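PDB 6E1Q: indole-3-acetic acid-amido synthetase GH3.15 from Arabidopsis thaliana, which conjugates indole-3-butyric acid, an auxin precursor, with glutamine and possibly cysteine, using ATP and releasing AMP and diphosphate. Local coordinates for residues E33-R38 with T396-L401; L115-S120 with P352-F357; D232-L237 with T281-I286; N240-R245 with L273-C278. One frame throughout, in Å; residues are numbered along the deposited sequence.

The four contacts form two pairs. Contacts 1 and 2 lie with their centres about 11 Å apart and join the N-terminal and central GH3 family regions. A probable hydrogen bond links them, Thr396 N to Tyr356 O at 2.9 Å, and Phe398 CD2 packs 4.1 Å from Gln117 NE2. Contact 2 is close to the substrate pocket: the side chain of Arg118 is about 7 Å from a bound (2,4-dichlorophenoxy)acetic acid. Contacts 3 and 4 share helix 220-243, with centres about 11 Å apart. Trp234 CD2 meets Cys278 CB at 3.3 Å. This pair lies away from the annotated sites, its centres about 41 to 53 Å from those of contacts 1 and 2.

Contact 1 of 4, residues E33-R38 with T396-L401; sequences EAILSR and TTFSGL
Ile35, near the end of helix 24-38 in the GH3 N-terminal family region, packs on Phe398 in the loop that joins strands 390-396 and 404-416 of the central region. The main interaction is CH-pi. Ile35 CG1 lies over one face of the Phe398 ring, 3.8 Å from the ring centroid and 22° off the ring normal. Ile35 CG1 is shifted toward the rim, nearest to Phe398 CE1 at 3.6 Å. The first torsion of Ile35 sets this up: CG1 stands beside the backbone N and opposite the carbonyl carbon (chi1 -72°). The tip then reaches the loop backbone. Ile35 CD1 sits 3.5 Å from Thr397 O and 3.6 Å from Thr396 O. Ile35 CD1 is also 4.0 Å from Thr396 CG2. Thr396 turns its methyl to the helix, while its OG1 is hydrogen-bonded with Arg403 N. The loop keeps its shape partly through an ST turn, in which Ser399 N donates to Thr397 OG1 at 3.1 Å. Phe58 of helix 55-61 packs beside Thr396. With Ile35 cut back to an alanine, the Phe398 face is likely to lose its CH-pi partner, and a gap would probably open in front of the Thr396 methyl. The helix offers mainly the carbon side chain of Ile35, which meets a ring face and two carbonyl oxygens. No charged group carries the contact, so it probably rests on close fit and dispersion.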
# COMPACT_ATOMS: atom_id res chain seq x y z
N GLU A 33 4.67 -9.98 28.36
CA GLU A 33 5.39 -10.91 29.22
C GLU A 33 6.04 -12.02 28.41
O GLU A 33 7.17 -12.43 28.70
CB GLU A 33 4.44 -11.50 30.27
CG GLU A 33 5.12 -12.56 31.13
CD GLU A 33 4.23 -13.06 32.25
OE1 GLU A 33 3.84 -12.25 33.11
OE2 GLU A 33 3.92 -14.27 32.25
N ALA A 34 5.36 -12.53 27.39
CA ALA A 34 5.92 -13.61 26.59
C ALA A 34 7.15 -13.14 25.82
O ALA A 34 8.18 -13.83 25.80
CB ALA A 34 4.87 -14.17 25.63
N ILE A 35 7.08 -11.96 25.21
CA ILE A 35 8.21 -11.46 24.43
C ILE A 35 9.41 -11.22 25.32
O ILE A 35 10.53 -11.65 25.01
CB ILE A 35 7.82 -10.17 23.68
CG1 ILE A 35 6.88 -10.50 22.53
CG2 ILE A 35 9.10 -9.46 23.17
CD1 ILE A 35 6.28 -9.25 21.87
N LEU A 36 9.20 -10.53 26.45
CA LEU A 36 10.31 -10.20 27.33
C LEU A 36 10.90 -11.44 27.99
O LEU A 36 12.11 -11.50 28.23
CB LEU A 36 9.86 -9.21 28.41
CG LEU A 36 9.35 -7.87 27.88
CD1 LEU A 36 9.16 -6.89 29.02
CD2 LEU A 36 10.26 -7.28 26.80
N SER A 37 10.07 -12.44 28.29
CA SER A 37 10.59 -13.67 28.90
C SER A 37 11.38 -14.49 27.88
O SER A 37 12.50 -14.92 28.15
CB SER A 37 9.46 -14.50 29.50
OG SER A 37 8.63 -13.72 30.34
N ARG A 38 10.81 -14.70 26.69
CA ARG A 38 11.47 -15.56 25.71
C ARG A 38 12.74 -14.92 25.16
O ARG A 38 13.67 -15.65 24.79
CB ARG A 38 10.50 -15.90 24.57
CG ARG A 38 9.58 -17.08 24.92
CD ARG A 38 8.31 -17.18 24.06
NE ARG A 38 7.22 -17.84 24.79
CZ ARG A 38 5.97 -17.98 24.34
NH1 ARG A 38 5.62 -17.52 23.15
NH2 ARG A 38 5.07 -18.59 25.10
N THR A 396 6.31 -3.72 19.52
CA THR A 396 7.24 -4.63 20.10
C THR A 396 6.75 -5.96 19.61
O THR A 396 5.64 -6.33 19.83
CB THR A 396 7.24 -4.56 21.60
OG1 THR A 396 7.85 -3.37 21.98
CG2 THR A 396 8.01 -5.64 22.15
N THR A 397 7.62 -6.69 18.95
CA THR A 397 7.28 -7.90 18.26
C THR A 397 7.98 -9.17 18.60
O THR A 397 8.82 -9.20 19.41
CB THR A 397 7.48 -7.71 16.74
OG1 THR A 397 8.85 -7.84 16.42
CG2 THR A 397 7.09 -6.38 16.30
N PHE A 398 7.56 -10.21 17.93
CA PHE A 398 8.10 -11.53 18.06
C PHE A 398 9.24 -11.82 17.09
O PHE A 398 9.71 -12.89 17.08
CB PHE A 398 7.02 -12.57 17.86
CG PHE A 398 6.03 -12.67 18.98
CD1 PHE A 398 6.34 -13.33 20.12
CD2 PHE A 398 4.80 -12.12 18.87
CE1 PHE A 398 5.45 -13.45 21.12
CE2 PHE A 398 3.90 -12.23 19.89
CZ PHE A 398 4.23 -12.88 21.02
N SER A 399 9.63 -10.88 16.26
CA SER A 399 10.76 -11.02 15.35
C SER A 399 11.86 -9.99 15.63
O SER A 399 12.48 -9.48 14.70
CB SER A 399 10.28 -10.91 13.89
OG SER A 399 9.58 -12.09 13.52
N GLY A 400 12.07 -9.65 16.90
CA GLY A 400 13.25 -8.89 17.29
C GLY A 400 13.16 -7.38 17.22
O GLY A 400 14.20 -6.72 17.21
N LEU A 401 11.96 -6.80 17.18
CA LEU A 401 11.79 -5.36 17.32
C LEU A 401 11.15 -5.03 18.66
O LEU A 401 10.21 -5.70 19.10
CB LEU A 401 10.95 -4.79 16.18
CG LEU A 401 11.52 -5.09 14.79
CD1 LEU A 401 10.60 -4.56 13.72
CD2 LEU A 401 12.92 -4.48 14.65

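Contact 2 of 4, residues L115-S120 with P352-F357; sequences LEQRIS and PCMGYF
Gln117 and Arg118 of helix 112-132 meet Met354 in the loop that leads into strand 356-361, where a helix of the GH3 N-terminal family region meets the central region. The better-packed part lies round the end of Met354. Its side chain is bent at the second and third torsions, and the bends carry the methyl to the helix surface. Met354 CE rests 4.1 Å from Arg118 CA and 4.0 Å from Gln117 CG. The Gln117 and Met354 chains run alongside each other, pointing opposite ways, whereas Arg118 crosses Met354 at a slant. Met354 and Arg118 both touch Phe332, a substrate-binding residue.

The looser side is that of the Gln117 amide. Gln117 is partly exposed, and its chain runs out extended, with CG opposite the backbone N (chi1 173°). Gln117 NE2 comes 3.5 Å from Cys353 O, and Met1 packs alongside. Shortening Gln117 to an alanine is likely to open a gap beside the Met354 methyl and leave Cys353 O without the nearby amide.

The polar end of Arg118 is turned elsewhere. Its chain is extended from CG to NE and leads away from Met354 toward the ATP-binding loop. There Arg118 NE makes a salt bridge with Asp114 OD1, and Arg118 NH2 is hydrogen-bonded to the backbone O of Ser329.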
# COMPACT_ATOMS: atom_id res chain seq x y z
N LEU A 115 5.63 -15.47 11.01
CA LEU A 115 4.97 -15.62 9.72
C LEU A 115 3.75 -16.52 9.82
O LEU A 115 2.69 -16.22 9.25
CB LEU A 115 5.95 -16.17 8.69
CG LEU A 115 5.29 -16.48 7.34
CD1 LEU A 115 4.66 -15.21 6.74
CD2 LEU A 115 6.29 -17.06 6.37
N GLU A 116 3.88 -17.66 10.50
CA GLU A 116 2.74 -18.57 10.57
C GLU A 116 1.61 -17.97 11.39
O GLU A 116 0.43 -18.13 11.05
CB GLU A 116 3.19 -19.93 11.11
CG GLU A 116 3.37 -20.98 10.01
CD GLU A 116 4.36 -22.06 10.37
OE1 GLU A 116 4.68 -22.21 11.57
OE2 GLU A 116 4.83 -22.77 9.44
N GLN A 117 1.94 -17.23 12.45
CA GLN A 117 0.91 -16.50 13.20
C GLN A 117 0.16 -15.52 12.31
O GLN A 117 -1.06 -15.36 12.44
CB GLN A 117 1.53 -15.77 14.38
CG GLN A 117 0.54 -14.87 15.08
CD GLN A 117 0.93 -14.55 16.50
OE1 GLN A 117 0.68 -15.34 17.42
NE2 GLN A 117 1.56 -13.40 16.70
N ARG A 118 0.86 -14.86 11.38
CA ARG A 118 0.20 -13.90 10.50
C ARG A 118 -0.72 -14.61 9.52
O ARG A 118 -1.81 -14.11 9.19
CB ARG A 118 1.24 -13.09 9.72
CG ARG A 118 1.98 -12.05 10.53
CD ARG A 118 2.92 -11.26 9.64
NE ARG A 118 3.99 -10.69 10.44
CZ ARG A 118 4.78 -9.69 10.05
NH1 ARG A 118 4.64 -9.14 8.85
NH2 ARG A 118 5.72 -9.27 10.87
N ILE A 119 -0.26 -15.75 9.00
CA ILE A 119 -1.10 -16.58 8.14
C ILE A 119 -2.28 -17.12 8.94
O ILE A 119 -3.44 -17.04 8.51
CB ILE A 119 -0.25 -17.71 7.53
CG1 ILE A 119 0.61 -17.15 6.40
CG2 ILE A 119 -1.13 -18.85 7.06
CD1 ILE A 119 1.79 -18.01 6.09
N SER A 120 -2.00 -17.65 10.13
CA SER A 120 -3.03 -18.13 11.05
C SER A 120 -4.11 -17.07 11.27
O SER A 120 -5.30 -17.35 11.10
CB SER A 120 -2.37 -18.52 12.37
OG SER A 120 -3.18 -19.41 13.12
N PRO A 352 -4.95 -7.51 19.38
CA PRO A 352 -4.01 -7.50 20.51
C PRO A 352 -3.03 -8.65 20.56
O PRO A 352 -2.07 -8.58 21.34
CB PRO A 352 -4.94 -7.58 21.74
CG PRO A 352 -6.26 -7.22 21.26
CD PRO A 352 -6.36 -7.55 19.82
N CYS A 353 -3.26 -9.74 19.84
CA CYS A 353 -2.33 -10.86 19.98
C CYS A 353 -1.17 -10.79 18.99
O CYS A 353 -0.26 -11.62 19.07
CB CYS A 353 -3.07 -12.19 19.80
SG CYS A 353 -3.81 -12.32 18.20
N MET A 354 -1.17 -9.81 18.08
CA MET A 354 -0.16 -9.76 17.02
C MET A 354 1.13 -9.07 17.45
O MET A 354 2.10 -9.07 16.69
CB MET A 354 -0.73 -9.06 15.79
CG MET A 354 -2.02 -9.70 15.29
SD MET A 354 -1.81 -11.47 14.94
CE MET A 354 -0.69 -11.36 13.54
N GLY A 355 1.16 -8.50 18.64
CA GLY A 355 2.30 -7.75 19.12
C GLY A 355 1.88 -6.89 20.28
O GLY A 355 0.70 -6.81 20.62
N TYR A 356 2.87 -6.28 20.93
CA TYR A 356 2.61 -5.30 21.98
C TYR A 356 2.69 -3.91 21.37
O TYR A 356 3.72 -3.54 20.80
CB TYR A 356 3.61 -5.43 23.14
CG TYR A 356 3.28 -4.53 24.32
CD1 TYR A 356 2.24 -4.84 25.19
CD2 TYR A 356 3.98 -3.35 24.54
CE1 TYR A 356 1.93 -4.02 26.26
CE2 TYR A 356 3.67 -2.51 25.61
CZ TYR A 356 2.64 -2.86 26.47
OH TYR A 356 2.31 -2.05 27.54
N PHE A 357 1.60 -3.15 21.51
CA PHE A 357 1.39 -1.93 20.74
C PHE A 357 1.33 -0.73 21.67
O PHE A 357 0.44 -0.66 22.53
CB PHE A 357 0.10 -2.02 19.92
CG PHE A 357 0.07 -3.16 18.95
CD1 PHE A 357 0.88 -3.16 17.83
CD2 PHE A 357 -0.78 -4.23 19.15
CE1 PHE A 357 0.85 -4.21 16.93
CE2 PHE A 357 -0.83 -5.27 18.26
CZ PHE A 357 0.00 -5.26 17.15

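Contact 3 of 4, residues D232-L237 with T281-I286; sequences DHWPEL and TSWEAI
Trp234 of helix 220-243 and Trp283 of the loop between helices 268-278 and 286-290 bring their indole rings together in the GH3 N-terminal family region. The rings are set obliquely, with planes 49° apart. The five-membered ring of Trp234 and the six-membered ring of Trp283 have centroids 5.7 Å apart. On the Trp283 side the touch is at the ring edge, near its plane: Trp283 CZ2 lies 3.7 Å from Trp234 CD1, and Trp283 CH2 is 4.0 Å from the same carbon.

Each ring is also braced by its own segment. Pro235 CG sits 3.5 Å above the Trp234 plane, over its centre. Trp234 CG stands between the backbone N and the carbonyl carbon (chi1 69°), which keeps the indole close to the following proline. The helix is kinked here, where Pro235 has no N-H to give to the turn before. Ile286 CG1 covers one face of Trp283 near the rim. A type II beta turn from Trp283 to Ile286 brings the two residues back together, and Ala285 takes the third position with positive phi (65°). The NE1 of Trp283 is hydrogen-bonded to the backbone O of Cys278, and Ile227 and Leu230 of helix 220-243 also pack on its side chain. The contact is plain packing between a long helix and a loop. The turn is closed by Ile286 N donating to Trp283 O at 3.1 Å.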
# COMPACT_ATOMS: atom_id res chain seq x y z
N ASP A 232 -3.83 -2.25 -24.04
CA ASP A 232 -2.87 -2.39 -25.13
C ASP A 232 -2.87 -3.78 -25.74
O ASP A 232 -2.51 -3.92 -26.92
CB ASP A 232 -1.46 -2.07 -24.64
CG ASP A 232 -1.25 -0.59 -24.41
OD1 ASP A 232 -2.04 0.23 -24.93
OD2 ASP A 232 -0.29 -0.25 -23.68
N HIS A 233 -3.23 -4.82 -24.98
CA HIS A 233 -2.94 -6.19 -25.40
C HIS A 233 -4.13 -7.13 -25.40
O HIS A 233 -3.95 -8.32 -25.70
CB HIS A 233 -1.82 -6.78 -24.52
CG HIS A 233 -0.57 -5.96 -24.55
ND1 HIS A 233 0.21 -5.84 -25.69
CD2 HIS A 233 0.04 -5.21 -23.60
CE1 HIS A 233 1.24 -5.05 -25.43
NE2 HIS A 233 1.16 -4.65 -24.17
N TRP A 234 -5.33 -6.65 -25.08
CA TRP A 234 -6.47 -7.56 -25.03
C TRP A 234 -6.70 -8.35 -26.32
O TRP A 234 -7.04 -9.54 -26.21
CB TRP A 234 -7.73 -6.80 -24.61
CG TRP A 234 -8.31 -5.79 -25.56
CD1 TRP A 234 -8.14 -4.43 -25.52
CD2 TRP A 234 -9.19 -6.05 -26.68
NE1 TRP A 234 -8.84 -3.83 -26.55
CE2 TRP A 234 -9.50 -4.80 -27.27
CE3 TRP A 234 -9.75 -7.22 -27.22
CZ2 TRP A 234 -10.33 -4.68 -28.37
CZ3 TRP A 234 -10.58 -7.11 -28.34
CH2 TRP A 234 -10.86 -5.84 -28.90
N PRO A 235 -6.48 -7.82 -27.54
CA PRO A 235 -6.77 -8.67 -28.72
C PRO A 235 -5.85 -9.85 -28.82
O PRO A 235 -6.29 -10.95 -29.18
CB PRO A 235 -6.62 -7.71 -29.91
CG PRO A 235 -6.76 -6.34 -29.30
CD PRO A 235 -6.11 -6.45 -27.95
N GLU A 236 -4.57 -9.66 -28.49
CA GLU A 236 -3.65 -10.79 -28.53
C GLU A 236 -3.97 -11.80 -27.43
O GLU A 236 -3.94 -13.02 -27.67
CB GLU A 236 -2.21 -10.30 -28.39
CG GLU A 236 -1.21 -11.41 -28.49
CD GLU A 236 0.22 -10.92 -28.39
OE1 GLU A 236 1.13 -11.77 -28.47
OE2 GLU A 236 0.43 -9.70 -28.22
N LEU A 237 -4.27 -11.32 -26.22
CA LEU A 237 -4.71 -12.23 -25.16
C LEU A 237 -5.89 -13.08 -25.61
O LEU A 237 -5.93 -14.30 -25.37
CB LEU A 237 -5.07 -11.45 -23.90
CG LEU A 237 -3.87 -10.84 -23.18
CD1 LEU A 237 -4.35 -9.68 -22.31
CD2 LEU A 237 -3.18 -11.92 -22.33
N THR A 281 -16.34 1.16 -26.49
CA THR A 281 -15.63 2.44 -26.46
C THR A 281 -15.26 2.85 -25.04
O THR A 281 -14.11 3.19 -24.76
CB THR A 281 -16.48 3.54 -27.08
OG1 THR A 281 -17.18 3.03 -28.22
CG2 THR A 281 -15.59 4.70 -27.49
N SER A 282 -16.23 2.88 -24.15
CA SER A 282 -15.98 3.23 -22.76
C SER A 282 -15.54 1.99 -21.99
O SER A 282 -16.22 0.96 -22.01
CB SER A 282 -17.24 3.82 -22.13
OG SER A 282 -16.97 4.17 -20.78
N TRP A 283 -14.43 2.11 -21.28
CA TRP A 283 -14.00 1.05 -20.37
C TRP A 283 -14.56 1.23 -18.97
O TRP A 283 -14.04 0.63 -18.02
CB TRP A 283 -12.47 0.96 -20.37
CG TRP A 283 -12.01 0.06 -21.48
CD1 TRP A 283 -12.52 0.00 -22.75
CD2 TRP A 283 -10.99 -0.94 -21.42
NE1 TRP A 283 -11.87 -0.96 -23.48
CE2 TRP A 283 -10.92 -1.56 -22.69
CE3 TRP A 283 -10.11 -1.37 -20.42
CZ2 TRP A 283 -10.02 -2.57 -22.98
CZ3 TRP A 283 -9.22 -2.39 -20.72
CH2 TRP A 283 -9.18 -2.97 -21.98
N GLU A 284 -15.61 2.04 -18.82
CA GLU A 284 -16.31 2.11 -17.55
C GLU A 284 -16.78 0.72 -17.16
O GLU A 284 -17.27 -0.04 -18.00
CB GLU A 284 -17.51 3.07 -17.64
CG GLU A 284 -18.30 3.12 -16.32
CD GLU A 284 -19.48 4.07 -16.35
OE1 GLU A 284 -20.17 4.19 -15.32
OE2 GLU A 284 -19.71 4.72 -17.39
N ALA A 285 -16.59 0.37 -15.89
CA ALA A 285 -17.00 -0.92 -15.34
C ALA A 285 -16.27 -2.12 -15.95
O ALA A 285 -16.69 -3.26 -15.75
CB ALA A 285 -18.52 -1.12 -15.50
N ILE A 286 -15.16 -1.89 -16.68
CA ILE A 286 -14.44 -2.99 -17.32
C ILE A 286 -14.07 -4.10 -16.32
O ILE A 286 -14.06 -5.28 -16.68
CB ILE A 286 -13.19 -2.46 -18.04
CG1 ILE A 286 -12.54 -3.55 -18.90
CG2 ILE A 286 -12.19 -1.91 -17.04
CD1 ILE A 286 -13.47 -4.09 -20.01

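Contact 4 of 4, residues N240-R245 with L273-C278; sequences NIRTGR and LIEQEC
The Arg242 guanidinium and the Glu275 carboxylate meet edge against edge and lie nearly coplanar, their planes 22° apart. They form a bidentate, end-on salt bridge between helices 220-243 and 268-278 of the GH3 N-terminal family region. Arg242 NH1 bonds to Glu275 OE2 at 2.8 Å, and Arg242 NH2 bonds to Glu275 OE1 at 2.8 Å. The second bond is almost straight, with an N-H...O angle of 177°. Both oxygens lie in or close to the guanidinium plane, and both are met on their syn sides. Two bonds to two different oxygens fix how the groups are turned against each other. The Arg242 chain starts opposite its backbone N and bends at the third torsion (chi3 -69°), which brings the guanidinium to the carboxylate. Arg242 NH2 also makes a weak hydrogen bond with Ser272 OG.

The bridge lies at the partly exposed margin of the helix pair, and the charges probably offset each other there. The buried side is apolar. Ile241 and Ile274 cross at about a right angle there, and Leu203, Leu206 and Leu207 of helix 194-207 pack round them. The two isoleucines meet tip to tip, with Ile241 CD1 3.7 Å from Ile274 CD1.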
# COMPACT_ATOMS: atom_id res chain seq x y z
N ASN A 240 -4.94 -15.78 -28.11
CA ASN A 240 -4.39 -16.95 -27.43
C ASN A 240 -5.49 -17.84 -26.88
O ASN A 240 -5.39 -19.07 -26.95
CB ASN A 240 -3.46 -16.53 -26.28
CG ASN A 240 -2.09 -16.07 -26.75
OD1 ASN A 240 -1.18 -15.96 -25.93
ND2 ASN A 240 -1.93 -15.78 -28.05
N ILE A 241 -6.52 -17.23 -26.30
CA ILE A 241 -7.64 -18.00 -25.77
C ILE A 241 -8.38 -18.73 -26.89
O ILE A 241 -8.77 -19.90 -26.75
CB ILE A 241 -8.59 -17.09 -24.97
CG1 ILE A 241 -7.91 -16.58 -23.69
CG2 ILE A 241 -9.91 -17.82 -24.61
CD1 ILE A 241 -8.75 -15.56 -22.89
N ARG A 242 -8.58 -18.06 -28.03
CA ARG A 242 -9.29 -18.69 -29.14
C ARG A 242 -8.54 -19.92 -29.66
O ARG A 242 -9.14 -20.97 -29.88
CB ARG A 242 -9.49 -17.67 -30.28
CG ARG A 242 -10.04 -18.29 -31.58
CD ARG A 242 -10.53 -17.21 -32.53
NE ARG A 242 -11.72 -16.54 -32.04
CZ ARG A 242 -11.74 -15.30 -31.53
NH1 ARG A 242 -10.62 -14.58 -31.44
NH2 ARG A 242 -12.89 -14.79 -31.12
N THR A 243 -7.23 -19.79 -29.85
CA THR A 243 -6.42 -20.86 -30.42
C THR A 243 -5.93 -21.86 -29.39
O THR A 243 -5.48 -22.94 -29.77
CB THR A 243 -5.19 -20.28 -31.14
OG1 THR A 243 -4.37 -19.59 -30.18
CG2 THR A 243 -5.60 -19.30 -32.24
N GLY A 244 -6.01 -21.53 -28.11
CA GLY A 244 -5.38 -22.38 -27.11
C GLY A 244 -3.88 -22.43 -27.23
O GLY A 244 -3.26 -23.42 -26.82
N ARG A 245 -3.27 -21.40 -27.79
CA ARG A 245 -1.85 -21.38 -28.11
C ARG A 245 -1.22 -20.13 -27.53
O ARG A 245 -1.66 -19.02 -27.83
CB ARG A 245 -1.64 -21.41 -29.62
CG ARG A 245 -0.22 -21.57 -30.04
CD ARG A 245 -0.02 -21.19 -31.50
NE ARG A 245 1.38 -21.31 -31.82
CZ ARG A 245 1.91 -22.32 -32.50
NH1 ARG A 245 1.12 -23.28 -32.97
NH2 ARG A 245 3.21 -22.34 -32.74
N LEU A 273 -16.52 -13.65 -26.01
CA LEU A 273 -17.13 -12.98 -24.87
C LEU A 273 -16.24 -11.86 -24.34
O LEU A 273 -16.72 -10.76 -24.04
CB LEU A 273 -17.43 -13.99 -23.75
CG LEU A 273 -18.51 -15.02 -24.08
CD1 LEU A 273 -18.69 -16.05 -22.95
CD2 LEU A 273 -19.82 -14.30 -24.38
N ILE A 274 -14.95 -12.13 -24.22
CA ILE A 274 -14.03 -11.14 -23.68
C ILE A 274 -13.82 -10.03 -24.69
O ILE A 274 -13.75 -8.85 -24.32
CB ILE A 274 -12.71 -11.82 -23.29
CG1 ILE A 274 -12.96 -12.86 -22.21
CG2 ILE A 274 -11.71 -10.79 -22.78
CD1 ILE A 274 -11.73 -13.60 -21.80
N GLU A 275 -13.70 -10.38 -25.97
CA GLU A 275 -13.60 -9.38 -27.03
C GLU A 275 -14.82 -8.46 -27.03
O GLU A 275 -14.69 -7.25 -27.22
CB GLU A 275 -13.42 -10.06 -28.40
CG GLU A 275 -11.99 -10.60 -28.67
CD GLU A 275 -11.93 -11.76 -29.68
OE1 GLU A 275 -12.99 -12.22 -30.14
OE2 GLU A 275 -10.82 -12.23 -30.00
N GLN A 276 -16.02 -9.01 -26.80
CA GLN A 276 -17.22 -8.18 -26.77
C GLN A 276 -17.12 -7.10 -25.69
O GLN A 276 -17.57 -5.97 -25.90
CB GLN A 276 -18.46 -9.02 -26.53
CG GLN A 276 -19.33 -9.25 -27.74
CD GLN A 276 -20.19 -10.49 -27.60
OE1 GLN A 276 -20.86 -10.67 -26.58
NE2 GLN A 276 -20.16 -11.36 -28.61
N GLU A 277 -16.57 -7.45 -24.53
CA GLU A 277 -16.42 -6.47 -23.46
C GLU A 277 -15.30 -5.49 -23.74
O GLU A 277 -15.43 -4.30 -23.45
CB GLU A 277 -16.16 -7.17 -22.12
CG GLU A 277 -17.27 -8.08 -21.67
CD GLU A 277 -18.62 -7.37 -21.63
OE1 GLU A 277 -19.64 -8.08 -21.76
OE2 GLU A 277 -18.66 -6.13 -21.46
N CYS A 278 -14.17 -5.98 -24.24
CA CYS A 278 -13.03 -5.09 -24.42
C CYS A 278 -13.19 -4.15 -25.61
O CYS A 278 -12.58 -3.08 -25.63
CB CYS A 278 -11.74 -5.89 -24.57
SG CYS A 278 -11.19 -6.79 -23.11